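Local coordinates for protein lovastatin nonaketide synthase, polyketide synthase component (Aspergillus terreus, PDB 7CPX) that builds the nonaketide precursor of lovastatin from malonyl-CoA, as the homodimeric, multidomain polyketide synthase that works together with the partner protein LovC, at residues L954-K958 with Q969-F973; L1042-V1048 with I1060-S1066. The protein carries 2 engineered substitutions. All coordinates share one frame; numbering follows the deposited sequence.

Contact 1: L954-K958 with Q969-F973; sequences LLLGK and QWLNF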
ATOM      1  N   LEU A 954       5.403  16.055  -5.619  1.00 86.80           N
ATOM      2  CA  LEU A 954       4.167  16.806  -5.766  1.00 86.80           C
ATOM      3  C   LEU A 954       3.122  15.963  -6.483  1.00 86.80           C
ATOM      4  O   LEU A 954       3.443  15.170  -7.374  1.00 86.80           O
ATOM      5  CB  LEU A 954       4.428  18.099  -6.538  1.00 86.80           C
ATOM      6  CG  LEU A 954       3.234  19.039  -6.705  1.00 86.80           C
ATOM      7  CD1 LEU A 954       2.707  19.491  -5.355  1.00 86.80           C
ATOM      8  CD2 LEU A 954       3.620  20.235  -7.556  1.00 86.80           C
ATOM      9  N   LEU A 955       1.864  16.130  -6.076  1.00 85.14           N
ATOM     10  CA  LEU A 955       0.740  15.381  -6.628  1.00 85.14           C
ATOM     11  C   LEU A 955       0.732  13.943  -6.126  1.00 85.14           C
ATOM     12  O   LEU A 955      -0.229  13.206  -6.363  1.00 85.14           O
ATOM     13  CB  LEU A 955       0.778  15.385  -8.159  1.00 85.14           C
ATOM     14  CG  LEU A 955       1.115  16.699  -8.863  1.00 85.14           C
ATOM     15  CD1 LEU A 955       1.102  16.501 -10.365  1.00 85.14           C
ATOM     16  CD2 LEU A 955       0.151  17.794  -8.461  1.00 85.14           C
ATOM     17  N   LEU A 956       1.784  13.538  -5.418  1.00 81.29           N
ATOM     18  CA  LEU A 956       1.921  12.157  -4.978  1.00 81.29           C
ATOM     19  C   LEU A 956       2.154  12.093  -3.477  1.00 81.29           C
ATOM     20  O   LEU A 956       1.699  11.159  -2.809  1.00 81.29           O
ATOM     21  CB  LEU A 956       3.072  11.475  -5.717  1.00 81.29           C
ATOM     22  CG  LEU A 956       2.944  11.386  -7.237  1.00 81.29           C
ATOM     23  CD1 LEU A 956       4.162  10.709  -7.830  1.00 81.29           C
ATOM     24  CD2 LEU A 956       1.691  10.635  -7.615  1.00 81.29           C
ATOM     25  N   GLY A 957       2.856  13.083  -2.940  1.00 83.00           N
ATOM     26  CA  GLY A 957       3.219  13.016  -1.547  1.00 83.00           C
ATOM     27  C   GLY A 957       4.370  12.047  -1.339  1.00 83.00           C
ATOM     28  O   GLY A 957       5.233  11.853  -2.200  1.00 83.00           O
ATOM     29  N   LYS A 958       4.370  11.426  -0.165  1.00 82.15           N
ATOM     30  CA  LYS A 958       5.425  10.502   0.212  1.00 82.15           C
ATOM     31  C   LYS A 958       5.048   9.078  -0.165  1.00 82.15           C
ATOM     32  O   LYS A 958       3.913   8.644   0.046  1.00 82.15           O
ATOM     33  CB  LYS A 958       5.702  10.583   1.712  1.00 82.15           C
ATOM     34  CG  LYS A 958       5.933  11.989   2.211  1.00 82.15           C
ATOM     35  CD  LYS A 958       6.598  11.993   3.568  1.00 82.15           C
ATOM     36  CE  LYS A 958       6.585  13.379   4.170  1.00 82.15           C
ATOM     37  NZ  LYS A 958       5.248  13.735   4.720  1.00 82.15           N
ATOM     38  N   GLN A 969       2.912   2.952  -3.237  1.00 76.67           N
ATOM     39  CA  GLN A 969       1.699   3.650  -2.821  1.00 76.67           C
ATOM     40  C   GLN A 969       2.109   5.033  -2.324  1.00 76.67           C
ATOM     41  O   GLN A 969       2.553   5.179  -1.182  1.00 76.67           O
ATOM     42  CB  GLN A 969       0.945   2.873  -1.751  1.00 76.67           C
ATOM     43  CG  GLN A 969      -0.426   3.442  -1.447  1.00 76.67           C
ATOM     44  CD  GLN A 969      -1.250   2.533  -0.561  1.00 76.67           C
ATOM     45  OE1 GLN A 969      -0.717   1.648   0.106  1.00 76.67           O
ATOM     46  NE2 GLN A 969      -2.561   2.744  -0.554  1.00 76.67           N
ATOM     47  N   TRP A 970       1.962   6.033  -3.185  1.00 77.24           N
ATOM     48  CA  TRP A 970       2.232   7.409  -2.799  1.00 77.24           C
ATOM     49  C   TRP A 970       1.037   7.972  -2.045  1.00 77.24           C
ATOM     50  O   TRP A 970      -0.089   7.962  -2.550  1.00 77.24           O
ATOM     51  CB  TRP A 970       2.530   8.265  -4.027  1.00 77.24           C
ATOM     52  CG  TRP A 970       3.789   7.889  -4.722  1.00 77.24           C
ATOM     53  CD1 TRP A 970       5.017   8.448  -4.551  1.00 77.24           C
ATOM     54  CD2 TRP A 970       3.946   6.867  -5.706  1.00 77.24           C
ATOM     55  NE1 TRP A 970       5.933   7.837  -5.368  1.00 77.24           N
ATOM     56  CE2 TRP A 970       5.299   6.860  -6.089  1.00 77.24           C
ATOM     57  CE3 TRP A 970       3.073   5.955  -6.301  1.00 77.24           C
ATOM     58  CZ2 TRP A 970       5.799   5.978  -7.039  1.00 77.24           C
ATOM     59  CZ3 TRP A 970       3.570   5.083  -7.240  1.00 77.24           C
ATOM     60  CH2 TRP A 970       4.919   5.099  -7.601  1.00 77.24           C
ATOM     61  N   LEU A 971       1.290   8.473  -0.842  1.00 78.88           N
ATOM     62  CA  LEU A 971       0.255   8.982   0.044  1.00 78.88           C
ATOM     63  C   LEU A 971       0.360  10.496   0.117  1.00 78.88           C
ATOM     64  O   LEU A 971       1.453  11.035   0.322  1.00 78.88           O
ATOM     65  CB  LEU A 971       0.395   8.375   1.439  1.00 78.88           C
ATOM     66  CG  LEU A 971       0.583   6.858   1.468  1.00 78.88           C
ATOM     67  CD1 LEU A 971       0.969   6.393   2.855  1.00 78.88           C
ATOM     68  CD2 LEU A 971      -0.680   6.162   1.007  1.00 78.88           C
ATOM     69  N   ASN A 972      -0.769  11.178  -0.044  1.00 82.26           N
ATOM     70  CA  ASN A 972      -0.802  12.628   0.000  1.00 82.26           C
ATOM     71  C   ASN A 972      -2.146  13.064   0.559  1.00 82.26           C
ATOM     72  O   ASN A 972      -3.121  12.315   0.531  1.00 82.26           O
ATOM     73  CB  ASN A 972      -0.573  13.228  -1.393  1.00 82.26           C
ATOM     74  CG  ASN A 972      -0.512  14.739  -1.380  1.00 82.26           C
ATOM     75  OD1 ASN A 972      -0.575  15.367  -0.325  1.00 82.26           O
ATOM     76  ND2 ASN A 972      -0.384  15.333  -2.560  1.00 82.26           N
ATOM     77  N   PHE A 973      -2.187  14.290   1.073  1.00 83.63           N
ATOM     78  CA  PHE A 973      -3.418  14.901   1.567  1.00 83.63           C
ATOM     79  C   PHE A 973      -3.516  16.268   0.902  1.00 83.63           C
ATOM     80  O   PHE A 973      -3.084  17.279   1.460  1.00 83.63           O
ATOM     81  CB  PHE A 973      -3.422  14.995   3.084  1.00 83.63           C
ATOM     82  CG  PHE A 973      -3.722  13.694   3.769  1.00 83.63           C
ATOM     83  CD1 PHE A 973      -2.810  12.655   3.742  1.00 83.63           C
ATOM     84  CD2 PHE A 973      -4.915  13.512   4.444  1.00 83.63           C
ATOM     85  CE1 PHE A 973      -3.082  11.460   4.373  1.00 83.63           C
ATOM     86  CE2 PHE A 973      -5.194  12.320   5.077  1.00 83.63           C
ATOM     87  CZ  PHE A 973      -4.276  11.291   5.042  1.00 83.63           C
TER

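Contact 2: L1042-V1048 with I1060-S1066; sequences LNLTADV and ISFKIDS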
ATOM      1  N   LEU A1042      -5.307  11.479  -1.109  1.00 79.80           N
ATOM      2  CA  LEU A1042      -5.082  10.805  -2.379  1.00 79.80           C
ATOM      3  C   LEU A1042      -3.973   9.785  -2.187  1.00 79.80           C
ATOM      4  O   LEU A1042      -2.852  10.141  -1.806  1.00 79.80           O
ATOM      5  CB  LEU A1042      -4.709  11.801  -3.479  1.00 79.80           C
ATOM      6  CG  LEU A1042      -5.768  12.837  -3.853  1.00 79.80           C
ATOM      7  CD1 LEU A1042      -5.264  13.713  -4.980  1.00 79.80           C
ATOM      8  CD2 LEU A1042      -7.066  12.165  -4.253  1.00 79.80           C
ATOM      9  N   ASN A1043      -4.286   8.522  -2.450  1.00 79.56           N
ATOM     10  CA  ASN A1043      -3.327   7.431  -2.351  1.00 79.56           C
ATOM     11  C   ASN A1043      -3.224   6.786  -3.723  1.00 79.56           C
ATOM     12  O   ASN A1043      -4.150   6.098  -4.163  1.00 79.56           O
ATOM     13  CB  ASN A1043      -3.757   6.419  -1.291  1.00 79.56           C
ATOM     14  CG  ASN A1043      -4.114   7.076   0.028  1.00 79.56           C
ATOM     15  OD1 ASN A1043      -5.117   6.737   0.651  1.00 79.56           O
ATOM     16  ND2 ASN A1043      -3.294   8.030   0.453  1.00 79.56           N
ATOM     17  N   LEU A1044      -2.114   7.028  -4.410  1.00 77.64           N
ATOM     18  CA  LEU A1044      -1.877   6.432  -5.720  1.00 77.64           C
ATOM     19  C   LEU A1044      -1.110   5.136  -5.512  1.00 77.64           C
ATOM     20  O   LEU A1044       0.081   5.150  -5.197  1.00 77.64           O
ATOM     21  CB  LEU A1044      -1.121   7.390  -6.630  1.00 77.64           C
ATOM     22  CG  LEU A1044      -0.569   6.765  -7.914  1.00 77.64           C
ATOM     23  CD1 LEU A1044      -1.597   5.866  -8.570  1.00 77.64           C
ATOM     24  CD2 LEU A1044      -0.130   7.837  -8.886  1.00 77.64           C
ATOM     25  N   THR A1045      -1.801   4.014  -5.677  1.00 77.38           N
ATOM     26  CA  THR A1045      -1.189   2.697  -5.586  1.00 77.38           C
ATOM     27  C   THR A1045      -0.880   2.211  -6.995  1.00 77.38           C
ATOM     28  O   THR A1045      -1.792   2.030  -7.806  1.00 77.38           O
ATOM     29  CB  THR A1045      -2.116   1.717  -4.870  1.00 77.38           C
ATOM     30  OG1 THR A1045      -2.469   2.239  -3.583  1.00 77.38           O
ATOM     31  CG2 THR A1045      -1.439   0.368  -4.703  1.00 77.38           C
ATOM     32  N   ALA A1046       0.401   2.001  -7.280  1.00 78.27           N
ATOM     33  CA  ALA A1046       0.866   1.581  -8.594  1.00 78.27           C
ATOM     34  C   ALA A1046       1.655   0.293  -8.439  1.00 78.27           C
ATOM     35  O   ALA A1046       2.668   0.261  -7.736  1.00 78.27           O
ATOM     36  CB  ALA A1046       1.725   2.665  -9.244  1.00 78.27           C
ATOM     37  N   ASP A1047       1.200  -0.761  -9.105  1.00 80.65           N
ATOM     38  CA  ASP A1047       1.790  -2.086  -8.990  1.00 80.65           C
ATOM     39  C   ASP A1047       2.202  -2.545 -10.378  1.00 80.65           C
ATOM     40  O   ASP A1047       1.349  -2.723 -11.252  1.00 80.65           O
ATOM     41  CB  ASP A1047       0.791  -3.056  -8.367  1.00 80.65           C
ATOM     42  CG  ASP A1047      -0.083  -2.386  -7.332  1.00 80.65           C
ATOM     43  OD1 ASP A1047       0.391  -2.169  -6.197  1.00 80.65           O
ATOM     44  OD2 ASP A1047      -1.238  -2.047  -7.665  1.00 80.65           O
ATOM     45  N   VAL A1048       3.504  -2.734 -10.580  1.00 81.41           N
ATOM     46  CA  VAL A1048       4.029  -3.096 -11.892  1.00 81.41           C
ATOM     47  C   VAL A1048       3.701  -4.569 -12.119  1.00 81.41           C
ATOM     48  O   VAL A1048       4.423  -5.460 -11.669  1.00 81.41           O
ATOM     49  CB  VAL A1048       5.530  -2.820 -12.013  1.00 81.41           C
ATOM     50  CG1 VAL A1048       6.260  -3.278 -10.781  1.00 81.41           C
ATOM     51  CG2 VAL A1048       6.092  -3.513 -13.232  1.00 81.41           C
ATOM     52  N   ILE A1060       1.966  -1.374 -15.396  1.00 81.60           N
ATOM     53  CA  ILE A1060       1.732  -0.980 -14.012  1.00 81.60           C
ATOM     54  C   ILE A1060       0.267  -0.621 -13.810  1.00 81.60           C
ATOM     55  O   ILE A1060      -0.196   0.416 -14.288  1.00 81.60           O
ATOM     56  CB  ILE A1060       2.625   0.213 -13.621  1.00 81.60           C
ATOM     57  CG1 ILE A1060       4.057   0.005 -14.115  1.00 81.60           C
ATOM     58  CG2 ILE A1060       2.609   0.420 -12.119  1.00 81.60           C
ATOM     59  CD1 ILE A1060       4.965   1.176 -13.833  1.00 81.60           C
ATOM     60  N   SER A1061      -0.469  -1.458 -13.090  1.00 79.87           N
ATOM     61  CA  SER A1061      -1.837  -1.103 -12.741  1.00 79.87           C
ATOM     62  C   SER A1061      -1.825  -0.049 -11.642  1.00 79.87           C
ATOM     63  O   SER A1061      -1.217  -0.238 -10.588  1.00 79.87           O
ATOM     64  CB  SER A1061      -2.608  -2.339 -12.282  1.00 79.87           C
ATOM     65  OG  SER A1061      -2.627  -3.332 -13.290  1.00 79.87           O
ATOM     66  N   PHE A1062      -2.506   1.068 -11.889  1.00 77.74           N
ATOM     67  CA  PHE A1062      -2.488   2.189 -10.964  1.00 77.74           C
ATOM     68  C   PHE A1062      -3.910   2.545 -10.564  1.00 77.74           C
ATOM     69  O   PHE A1062      -4.851   2.403 -11.348  1.00 77.74           O
ATOM     70  CB  PHE A1062      -1.784   3.414 -11.570  1.00 77.74           C
ATOM     71  CG  PHE A1062      -2.599   4.141 -12.601  1.00 77.74           C
ATOM     72  CD1 PHE A1062      -3.404   5.200 -12.236  1.00 77.74           C
ATOM     73  CD2 PHE A1062      -2.546   3.778 -13.933  1.00 77.74           C
ATOM     74  CE1 PHE A1062      -4.153   5.878 -13.173  1.00 77.74           C
ATOM     75  CE2 PHE A1062      -3.291   4.454 -14.880  1.00 77.74           C
ATOM     76  CZ  PHE A1062      -4.097   5.505 -14.498  1.00 77.74           C
ATOM     77  N   LYS A1063      -4.049   2.996  -9.320  1.00 76.82           N
ATOM     78  CA  LYS A1063      -5.341   3.364  -8.748  1.00 76.82           C
ATOM     79  C   LYS A1063      -5.127   4.557  -7.829  1.00 76.82           C
ATOM     80  O   LYS A1063      -4.414   4.449  -6.827  1.00 76.82           O
ATOM     81  CB  LYS A1063      -5.962   2.199  -7.979  1.00 76.82           C
ATOM     82  CG  LYS A1063      -6.103   0.921  -8.781  1.00 76.82           C
ATOM     83  CD  LYS A1063      -6.666  -0.202  -7.928  1.00 76.82           C
ATOM     84  CE  LYS A1063      -6.710  -1.513  -8.690  1.00 76.82           C
ATOM     85  NZ  LYS A1063      -7.592  -1.432  -9.884  1.00 76.82           N
ATOM     86  N   ILE A1064      -5.731   5.690  -8.173  1.00 77.45           N
ATOM     87  CA  ILE A1064      -5.737   6.866  -7.305  1.00 77.45           C
ATOM     88  C   ILE A1064      -6.993   6.741  -6.451  1.00 77.45           C
ATOM     89  O   ILE A1064      -8.100   7.060  -6.882  1.00 77.45           O
ATOM     90  CB  ILE A1064      -5.706   8.171  -8.097  1.00 77.45           C
ATOM     91  CG1 ILE A1064      -4.367   8.351  -8.810  1.00 77.45           C
ATOM     92  CG2 ILE A1064      -5.969   9.346  -7.176  1.00 77.45           C
ATOM     93  CD1 ILE A1064      -4.247   7.558 -10.077  1.00 77.45           C
ATOM     94  N   ASP A1065      -6.821   6.234  -5.234  1.00 79.84           N
ATOM     95  CA  ASP A1065      -7.905   6.212  -4.269  1.00 79.84           C
ATOM     96  C   ASP A1065      -8.025   7.571  -3.596  1.00 79.84           C
ATOM     97  O   ASP A1065      -7.026   8.245  -3.329  1.00 79.84           O
ATOM     98  CB  ASP A1065      -7.661   5.129  -3.223  1.00 79.84           C
ATOM     99  CG  ASP A1065      -7.371   3.777  -3.843  1.00 79.84           C
ATOM    100  OD1 ASP A1065      -7.913   3.493  -4.931  1.00 79.84           O
ATOM    101  OD2 ASP A1065      -6.601   2.998  -3.242  1.00 79.84           O
ATOM    102  N   SER A1066      -9.261   7.977  -3.318  1.00 81.14           N
ATOM    103  CA  SER A1066      -9.514   9.292  -2.753  1.00 81.14           C
ATOM    104  C   SER A1066     -10.454   9.183  -1.564  1.00 81.14           C
ATOM    105  O   SER A1066     -11.348   8.334  -1.527  1.00 81.14           O
ATOM    106  CB  SER A1066     -10.111  10.248  -3.789  1.00 81.14           C
ATOM    107  OG  SER A1066     -11.285   9.704  -4.367  1.00 81.14           O
TER

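Contact 1: L954-K958 with Q969-F973
Trp970 meets Leu956 with the two side chains lying side by side and pointing the same way. Leu956 CD1 stands 4.1 Å from the centroid of the five-membered ring of Trp970 and only 9° off the ring normal, a CH-pi contact over the face. Nearer the backbone, Leu956 CB is 3.7 Å from Trp970 CB. Elsewhere the indole packs on helix 995-1012, through Ala1005, Met1008 and Ile1009.

Leu971 supplies the polar link. Its N donates to Lys958 O at 2.8 Å, nearly straight at 177°, whereas the return bond from Lys958 N to Leu971 O, 3.0 Å, is bent and weak. This antiparallel hydrogen-bonded pair joins the short edge strand 958-959 to strand 967-974 of the N-terminal hotdog predicted for the dehydratase domain. Just before it, Gly957 adopts backbone angles suited to glycine and brings its CA to 3.2 Å from Leu971 O, a CA-H...O contact.

Asn972 then faces the turning loop. Its CB lies 3.4 Å from Leu956 O, and with CG anti to N (chi1 -176°) the amide extends past Gly957 until ND2 is 4.0 Å from Leu955 C.

Contact 2: L1042-V1048 with I1060-S1066
The Phe1062 ring meets Leu1044 at its edge: Leu1044 CD1 lies near the ring plane, 4.1 Å from Phe1062 CD1. Ile1064 CD1, from the ring's own strand, also sits at the edge and in plane; the side chain also touches Leu1082 of strand 1075-1087 and Ala1002 of helix 995-1012. With chi1 at 75°, CG stands between the backbone N and the carbonyl carbon, and the ring is led away from the facing strand.

The two strands form an antiparallel beta hairpin within the predicted N-terminal hotdog, their N-to-C directions 169° apart. Three hydrogen-bonded pairs, Asn1043 with Asp1065, Thr1045 with Lys1063 and Asp1047 with Ser1061, give six backbone bonds, of which Ser1061 N to Asp1047 O is weak. Asn1043 N to Asp1065 O, at 2.9 Å, is close to straight (170°).

The face with Leu1042, Leu1044, Ala1046, Ile1060, Phe1062 and Ile1064 is largely apolar, and Leu1044, Ala1046 and Ile1060 also touch helix 995-1012. Leu1044 CD1 reaches Ile1064 CD1 at 3.5 Å as the two chains cross obliquely, and Leu1042 CD2 rests 3.6 Å from Ser1066 CB. The opposite face borders the second subunit, where Lys1063 NZ makes a hydrogen bond to Val1048 O of that subunit. Beside Phe1062, Ala1046 CB touches Ile1060 CG2 at 3.8 Å.

Overall arrangement
Both contacts lie in the same predicted N-terminal hotdog, where strand 967-974 runs between strands 958-959 and 1040-1052. They meet directly: Asn972 O is 2.9 Å from Leu1042 N, and Trp970 N is 2.9 Å from Leu1044 O, both probable hydrogen bonds. Contact 1, the smaller (337 Å² against 607 Å²), joins a loop and the start of strand 958-959 to strand 967-974 through one pair with two backbone bonds, one weak, and adds a CH-pi contact; contact 2 is a hairpin with six, one weak, and aliphatic packing. All touching residues of contact 2 are buried, whereas in contact 1 Lys958 is partly exposed and salt-bridged to Glu145 of the second subunit, which contact 2 reaches through Lys1063.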